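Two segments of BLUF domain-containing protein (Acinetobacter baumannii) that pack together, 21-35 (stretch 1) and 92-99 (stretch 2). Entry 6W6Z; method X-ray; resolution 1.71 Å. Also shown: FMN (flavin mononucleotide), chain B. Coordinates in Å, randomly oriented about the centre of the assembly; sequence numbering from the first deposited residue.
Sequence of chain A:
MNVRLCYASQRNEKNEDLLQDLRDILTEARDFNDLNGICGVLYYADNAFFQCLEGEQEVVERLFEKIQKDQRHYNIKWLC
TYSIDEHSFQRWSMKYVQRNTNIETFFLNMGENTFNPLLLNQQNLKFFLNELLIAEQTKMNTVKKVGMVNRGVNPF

Stretch 1, residues 21-35: DLRDILTEARDFNDL
Stretch 2 92-99: WSMKYVQR

Residues 21-35 form one continuous α-helix, part of a longer one, with phi and psi close to -63° and -46° and i to i-4 amide hydrogen bonds throughout; that from Asp31 N to Thr27 O, at 3.4 Å, is weak. The second stretch arrives as a loop. Trp92 is extended (-131°/128°), Ser93 turns into helical space (-55°/-44°), and Met94 (-160°/102°) opens the chain again, so that from Lys95 it runs as a β-strand. Helix and strand run roughly antiparallel, at 151° between their N-to-C directions, and their axes approach to 10.2 Å. The register is set where the loop comes close: Arg30 CA lies 5.1 Å from Ser93 CA. From there the helix, read backward through Leu26 to Leu22, follows the strand forward to Tyr96 and Gln98. The contact buries 490 Å² in all; Leu22, Leu26, Ala29 and Asn33 on the helix and Met94 and Tyr96 opposite are buried, while Asp34 is exposed.

On the strand, Tyr96 points its CA-to-CB bond toward the helix and Lys95 points away, the alternation expected of a β-strand. Met94, just before it, also points toward the helix.

Leu26 (m, t) lies at the apolar centre. Its CA-to-CB bond points sideways, but the end of the side chain comes nearer the strand. CD1 sits over one face of the Tyr96 ring, 4.1 Å from the centroid and 26° off the normal, a CH-pi contact, while CD2 is 4.2 Å from Met94 CG. Tyr96, with chi1 t and chi2 56°, thus offers a broad apolar surface while its hydroxyl reaches past Leu26: OH lies 3.5 Å from Leu22 CD1 and donates a very short hydrogen bond, 2.4 Å, to Gln98 OE1. About one turn after Leu26, toward the C-terminus of the helix, Ala29 suits a tight place, its CB 3.9 Å from Met94 CB.

Arg30 supplies the main polar tie. With chi1 m and the rest of its chain extended (t, t, then chi4 174°), it carries its guanidinium alongside the start of the strand. NE donates to Met94 O at 2.8 Å and NH2 donates to the same Met94 O at 3.0 Å, so one carbonyl is gripped at the guanidinium edge by two donors. The aliphatic part of the side chain packs too, CG lying 4.1 Å from Met94 CB.

Asn33 (chi1 m, chi2 4°) joins helix, loop and flavin. Its amide is suited to this because it both donates and accepts: ND2 donates to Ser93 O at 3.0 Å and to FMN O4 at 3.1 Å, while OD1 accepts from FMN N3 at 2.9 Å. Met94, with rotamers t, p, p, curls its thioether so that CE lies 3.3 Å from Asn33 ND2 and 3.5 Å from FMN O4.

Ser93 is small enough to let the backbones approach, its CB 3.7 Å from Arg30 O. Its OG (chi1 m) lies 3.0 Å from Asp34 OD2 at the exposed margin, and a water 3.1 Å from Ser93 OG also makes a weak hydrogen bond to Asn33 O at 3.5 Å.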

# COMPACT_ATOMS: atom_id res chain seq x y z
N ASP A 21 9.03 3.77 -10.90
CA ASP A 21 9.01 2.93 -9.67
C ASP A 21 7.58 2.58 -9.27
O ASP A 21 7.30 1.41 -9.05
CB ASP A 21 9.75 3.57 -8.50
CG ASP A 21 11.27 3.44 -8.55
OD1 ASP A 21 11.75 2.73 -9.42
OD2 ASP A 21 11.93 4.04 -7.66
N LEU A 22 6.68 3.57 -9.26
CA LEU A 22 5.26 3.34 -8.89
C LEU A 22 4.63 2.39 -9.92
O LEU A 22 3.94 1.47 -9.50
CB LEU A 22 4.53 4.69 -8.86
CG LEU A 22 4.98 5.65 -7.74
CD1 LEU A 22 4.30 6.99 -7.90
CD2 LEU A 22 4.65 5.09 -6.37
N ARG A 23 4.83 2.63 -11.22
CA ARG A 23 4.26 1.74 -12.26
C ARG A 23 4.82 0.32 -12.09
O ARG A 23 4.02 -0.65 -12.14
CB ARG A 23 4.50 2.34 -13.64
CG ARG A 23 3.77 3.66 -13.85
CD ARG A 23 4.23 4.42 -15.10
NE ARG A 23 3.57 3.97 -16.30
CZ ARG A 23 3.84 4.42 -17.53
NH1 ARG A 23 3.18 3.90 -18.56
NH2 ARG A 23 4.69 5.42 -17.70
N ASP A 24 6.11 0.19 -11.86
CA ASP A 24 6.78 -1.14 -11.64
C ASP A 24 6.23 -1.85 -10.40
O ASP A 24 5.83 -3.07 -10.47
CB ASP A 24 8.29 -0.98 -11.51
CG ASP A 24 9.05 -0.76 -12.81
OD1 ASP A 24 8.48 -0.97 -13.87
OD2 ASP A 24 10.20 -0.38 -12.73
N ILE A 25 6.13 -1.13 -9.29
CA ILE A 25 5.57 -1.71 -8.03
C ILE A 25 4.16 -2.27 -8.30
O ILE A 25 3.87 -3.40 -7.92
CB ILE A 25 5.59 -0.66 -6.91
CG1 ILE A 25 7.03 -0.34 -6.49
CG2 ILE A 25 4.74 -1.11 -5.74
CD1 ILE A 25 7.15 0.89 -5.62
N LEU A 26 3.27 -1.48 -8.90
CA LEU A 26 1.87 -1.93 -9.14
C LEU A 26 1.82 -3.09 -10.14
O LEU A 26 0.98 -4.02 -9.97
CB LEU A 26 1.04 -0.74 -9.61
CG LEU A 26 0.85 0.36 -8.57
CD1 LEU A 26 0.22 1.59 -9.21
CD2 LEU A 26 0.02 -0.14 -7.39
N THR A 27 2.62 -3.04 -11.20
CA THR A 27 2.70 -4.18 -12.15
C THR A 27 3.09 -5.44 -11.38
O THR A 27 2.41 -6.46 -11.58
CB THR A 27 3.72 -3.95 -13.27
OG1 THR A 27 3.31 -2.80 -14.01
CG2 THR A 27 3.81 -5.15 -14.19
N GLU A 28 4.16 -5.40 -10.58
CA GLU A 28 4.65 -6.59 -9.83
C GLU A 28 3.57 -7.04 -8.83
O GLU A 28 3.23 -8.26 -8.80
CB GLU A 28 5.94 -6.28 -9.08
CG GLU A 28 7.12 -5.98 -9.98
CD GLU A 28 8.26 -5.30 -9.24
OE1 GLU A 28 8.41 -5.58 -8.05
OE2 GLU A 28 8.98 -4.46 -9.84
N ALA A 29 3.05 -6.10 -8.03
CA ALA A 29 2.08 -6.40 -6.94
C ALA A 29 0.85 -7.08 -7.54
O ALA A 29 0.40 -8.12 -7.06
CB ALA A 29 1.68 -5.13 -6.22
N ARG A 30 0.29 -6.51 -8.59
CA ARG A 30 -1.00 -6.99 -9.12
C ARG A 30 -0.86 -8.42 -9.66
O ARG A 30 -1.83 -9.19 -9.51
CB ARG A 30 -1.54 -5.97 -10.11
CG ARG A 30 -2.19 -4.79 -9.42
CD ARG A 30 -2.32 -3.55 -10.27
NE ARG A 30 -2.91 -2.48 -9.50
CZ ARG A 30 -3.06 -1.22 -9.91
NH1 ARG A 30 -2.70 -0.86 -11.14
NH2 ARG A 30 -3.62 -0.33 -9.12
N ASP A 31 0.23 -8.72 -10.36
CA ASP A 31 0.51 -10.07 -10.92
C ASP A 31 0.73 -11.06 -9.78
O ASP A 31 0.03 -12.09 -9.78
CB ASP A 31 1.75 -10.07 -11.82
N PHE A 32 1.64 -10.76 -8.83
CA PHE A 32 2.01 -11.71 -7.74
C PHE A 32 0.79 -11.94 -6.84
O PHE A 32 0.51 -13.09 -6.44
CB PHE A 32 3.22 -11.25 -6.91
N ASN A 33 0.07 -10.86 -6.52
CA ASN A 33 -1.03 -10.91 -5.52
C ASN A 33 -2.18 -11.74 -6.09
O ASN A 33 -2.76 -12.54 -5.34
CB ASN A 33 -1.48 -9.50 -5.16
CG ASN A 33 -0.44 -8.83 -4.30
OD1 ASN A 33 0.63 -9.40 -4.05
ND2 ASN A 33 -0.73 -7.64 -3.83
N ASP A 34 -2.50 -11.53 -7.37
CA ASP A 34 -3.60 -12.24 -8.08
C ASP A 34 -3.30 -13.74 -8.05
O ASP A 34 -4.22 -14.51 -7.75
CB ASP A 34 -3.81 -11.67 -9.49
CG ASP A 34 -5.27 -11.49 -9.87
OD1 ASP A 34 -6.08 -12.39 -9.56
OD2 ASP A 34 -5.59 -10.45 -10.48
N LEU A 35 -2.05 -14.13 -8.29
CA LEU A 35 -1.60 -15.54 -8.29
C LEU A 35 -1.62 -16.12 -6.88
O LEU A 35 -1.72 -17.34 -6.79
CB LEU A 35 -0.18 -15.66 -8.85
CG LEU A 35 -0.00 -15.40 -10.35
CD1 LEU A 35 1.33 -15.97 -10.82
CD2 LEU A 35 -1.16 -15.98 -11.16
N TRP A 92 -9.60 -5.56 -5.25
CA TRP A 92 -8.28 -5.21 -5.86
C TRP A 92 -7.16 -6.13 -5.40
O TRP A 92 -6.87 -6.19 -4.18
CB TRP A 92 -7.90 -3.77 -5.54
CG TRP A 92 -8.96 -2.76 -5.81
CD1 TRP A 92 -9.13 -2.04 -6.96
CD2 TRP A 92 -9.94 -2.25 -4.88
NE1 TRP A 92 -10.17 -1.18 -6.83
CE2 TRP A 92 -10.67 -1.25 -5.56
CE3 TRP A 92 -10.23 -2.50 -3.54
CZ2 TRP A 92 -11.72 -0.56 -4.96
CZ3 TRP A 92 -11.28 -1.83 -2.95
CH2 TRP A 92 -12.01 -0.87 -3.65
N SER A 93 -6.44 -6.70 -6.37
CA SER A 93 -5.13 -7.36 -6.19
C SER A 93 -4.15 -6.39 -5.51
O SER A 93 -3.54 -6.78 -4.47
CB SER A 93 -4.61 -7.91 -7.48
OG SER A 93 -5.45 -9.01 -7.84
N MET A 94 -4.15 -5.16 -5.97
CA MET A 94 -3.52 -4.02 -5.24
C MET A 94 -4.09 -2.70 -5.74
O MET A 94 -3.65 -2.22 -6.81
CB MET A 94 -2.01 -4.00 -5.44
CG MET A 94 -1.32 -2.98 -4.55
SD MET A 94 -1.81 -2.99 -2.79
CE MET A 94 -1.53 -4.72 -2.41
N LYS A 95 -5.01 -2.12 -4.97
CA LYS A 95 -5.60 -0.80 -5.26
C LYS A 95 -4.48 0.22 -5.11
O LYS A 95 -3.65 0.06 -4.23
CB LYS A 95 -6.75 -0.48 -4.31
CG LYS A 95 -7.54 0.77 -4.65
CD LYS A 95 -8.64 1.08 -3.69
CE LYS A 95 -9.60 2.12 -4.20
NZ LYS A 95 -10.71 2.36 -3.26
N TYR A 96 -4.52 1.25 -5.92
CA TYR A 96 -3.61 2.40 -5.79
C TYR A 96 -4.42 3.64 -5.48
O TYR A 96 -5.30 3.99 -6.28
CB TYR A 96 -2.78 2.57 -7.05
CG TYR A 96 -1.74 3.65 -6.90
CD1 TYR A 96 -0.81 3.61 -5.87
CD2 TYR A 96 -1.71 4.72 -7.75
CE1 TYR A 96 0.16 4.58 -5.73
CE2 TYR A 96 -0.73 5.69 -7.64
CZ TYR A 96 0.17 5.65 -6.60
OH TYR A 96 1.12 6.62 -6.47
N VAL A 97 -4.05 4.33 -4.40
CA VAL A 97 -4.67 5.62 -3.99
C VAL A 97 -3.59 6.66 -3.73
O VAL A 97 -2.61 6.37 -3.04
CB VAL A 97 -5.54 5.39 -2.74
CG1 VAL A 97 -6.22 6.66 -2.28
CG2 VAL A 97 -6.54 4.30 -2.97
N GLN A 98 -3.77 7.87 -4.23
CA GLN A 98 -2.86 8.99 -3.93
C GLN A 98 -3.62 10.01 -3.09
O GLN A 98 -4.76 9.76 -2.78
CB GLN A 98 -2.28 9.59 -5.22
CG GLN A 98 -1.38 8.61 -5.96
CD GLN A 98 -0.57 9.25 -7.06
OE1 GLN A 98 0.49 8.73 -7.44
NE2 GLN A 98 -1.07 10.36 -7.58
N ARG A 99 -2.94 11.08 -2.67
CA ARG A 99 -3.54 12.18 -1.89
C ARG A 99 -4.80 12.71 -2.60
O ARG A 99 -4.78 12.97 -3.83
CB ARG A 99 -2.52 13.32 -1.76
CG ARG A 99 -1.97 13.54 -0.38
CD ARG A 99 -0.88 14.59 -0.45
NE ARG A 99 -1.36 15.92 -0.75
CZ ARG A 99 -0.57 16.99 -0.78
NH1 ARG A 99 0.73 16.83 -0.59
NH2 ARG A 99 -1.07 18.18 -1.07
N1 FMN B . 5.10 -7.15 -4.50
C2 FMN B . 4.00 -7.93 -4.51
O2 FMN B . 4.12 -9.08 -5.04
N3 FMN B . 2.86 -7.58 -3.88
C4 FMN B . 2.71 -6.40 -3.27
O4 FMN B . 1.66 -6.06 -2.72
C4A FMN B . 3.83 -5.47 -3.27
N5 FMN B . 3.78 -4.28 -2.71
C5A FMN B . 4.90 -3.52 -2.70
C6 FMN B . 4.82 -2.27 -2.11
C7 FMN B . 5.94 -1.46 -2.04
C7M FMN B . 5.77 -0.11 -1.40
C8 FMN B . 7.19 -1.83 -2.72
C8M FMN B . 8.36 -0.86 -2.65
C9 FMN B . 7.27 -3.08 -3.30
C9A FMN B . 6.15 -3.91 -3.34
N10 FMN B . 6.17 -5.14 -3.98
C10 FMN B . 5.04 -5.94 -3.92
C1' FMN B . 7.38 -5.67 -4.70
C2' FMN B . 8.26 -6.64 -3.94
O2' FMN B . 9.03 -5.89 -2.97
C3' FMN B . 9.21 -7.32 -4.96
O3' FMN B . 9.79 -6.37 -5.85
C4' FMN B . 8.50 -8.29 -5.88
O4' FMN B . 7.76 -9.26 -5.09
C5' FMN B . 9.53 -9.06 -6.75
O5' FMN B . 10.44 -9.87 -5.98
P FMN B . 11.57 -10.86 -6.66
O1P FMN B . 12.81 -9.98 -6.70
O2P FMN B . 11.61 -12.01 -5.66
O3P FMN B . 11.08 -11.24 -8.04
O HOH W 1 -5.84 -10.95 -5.49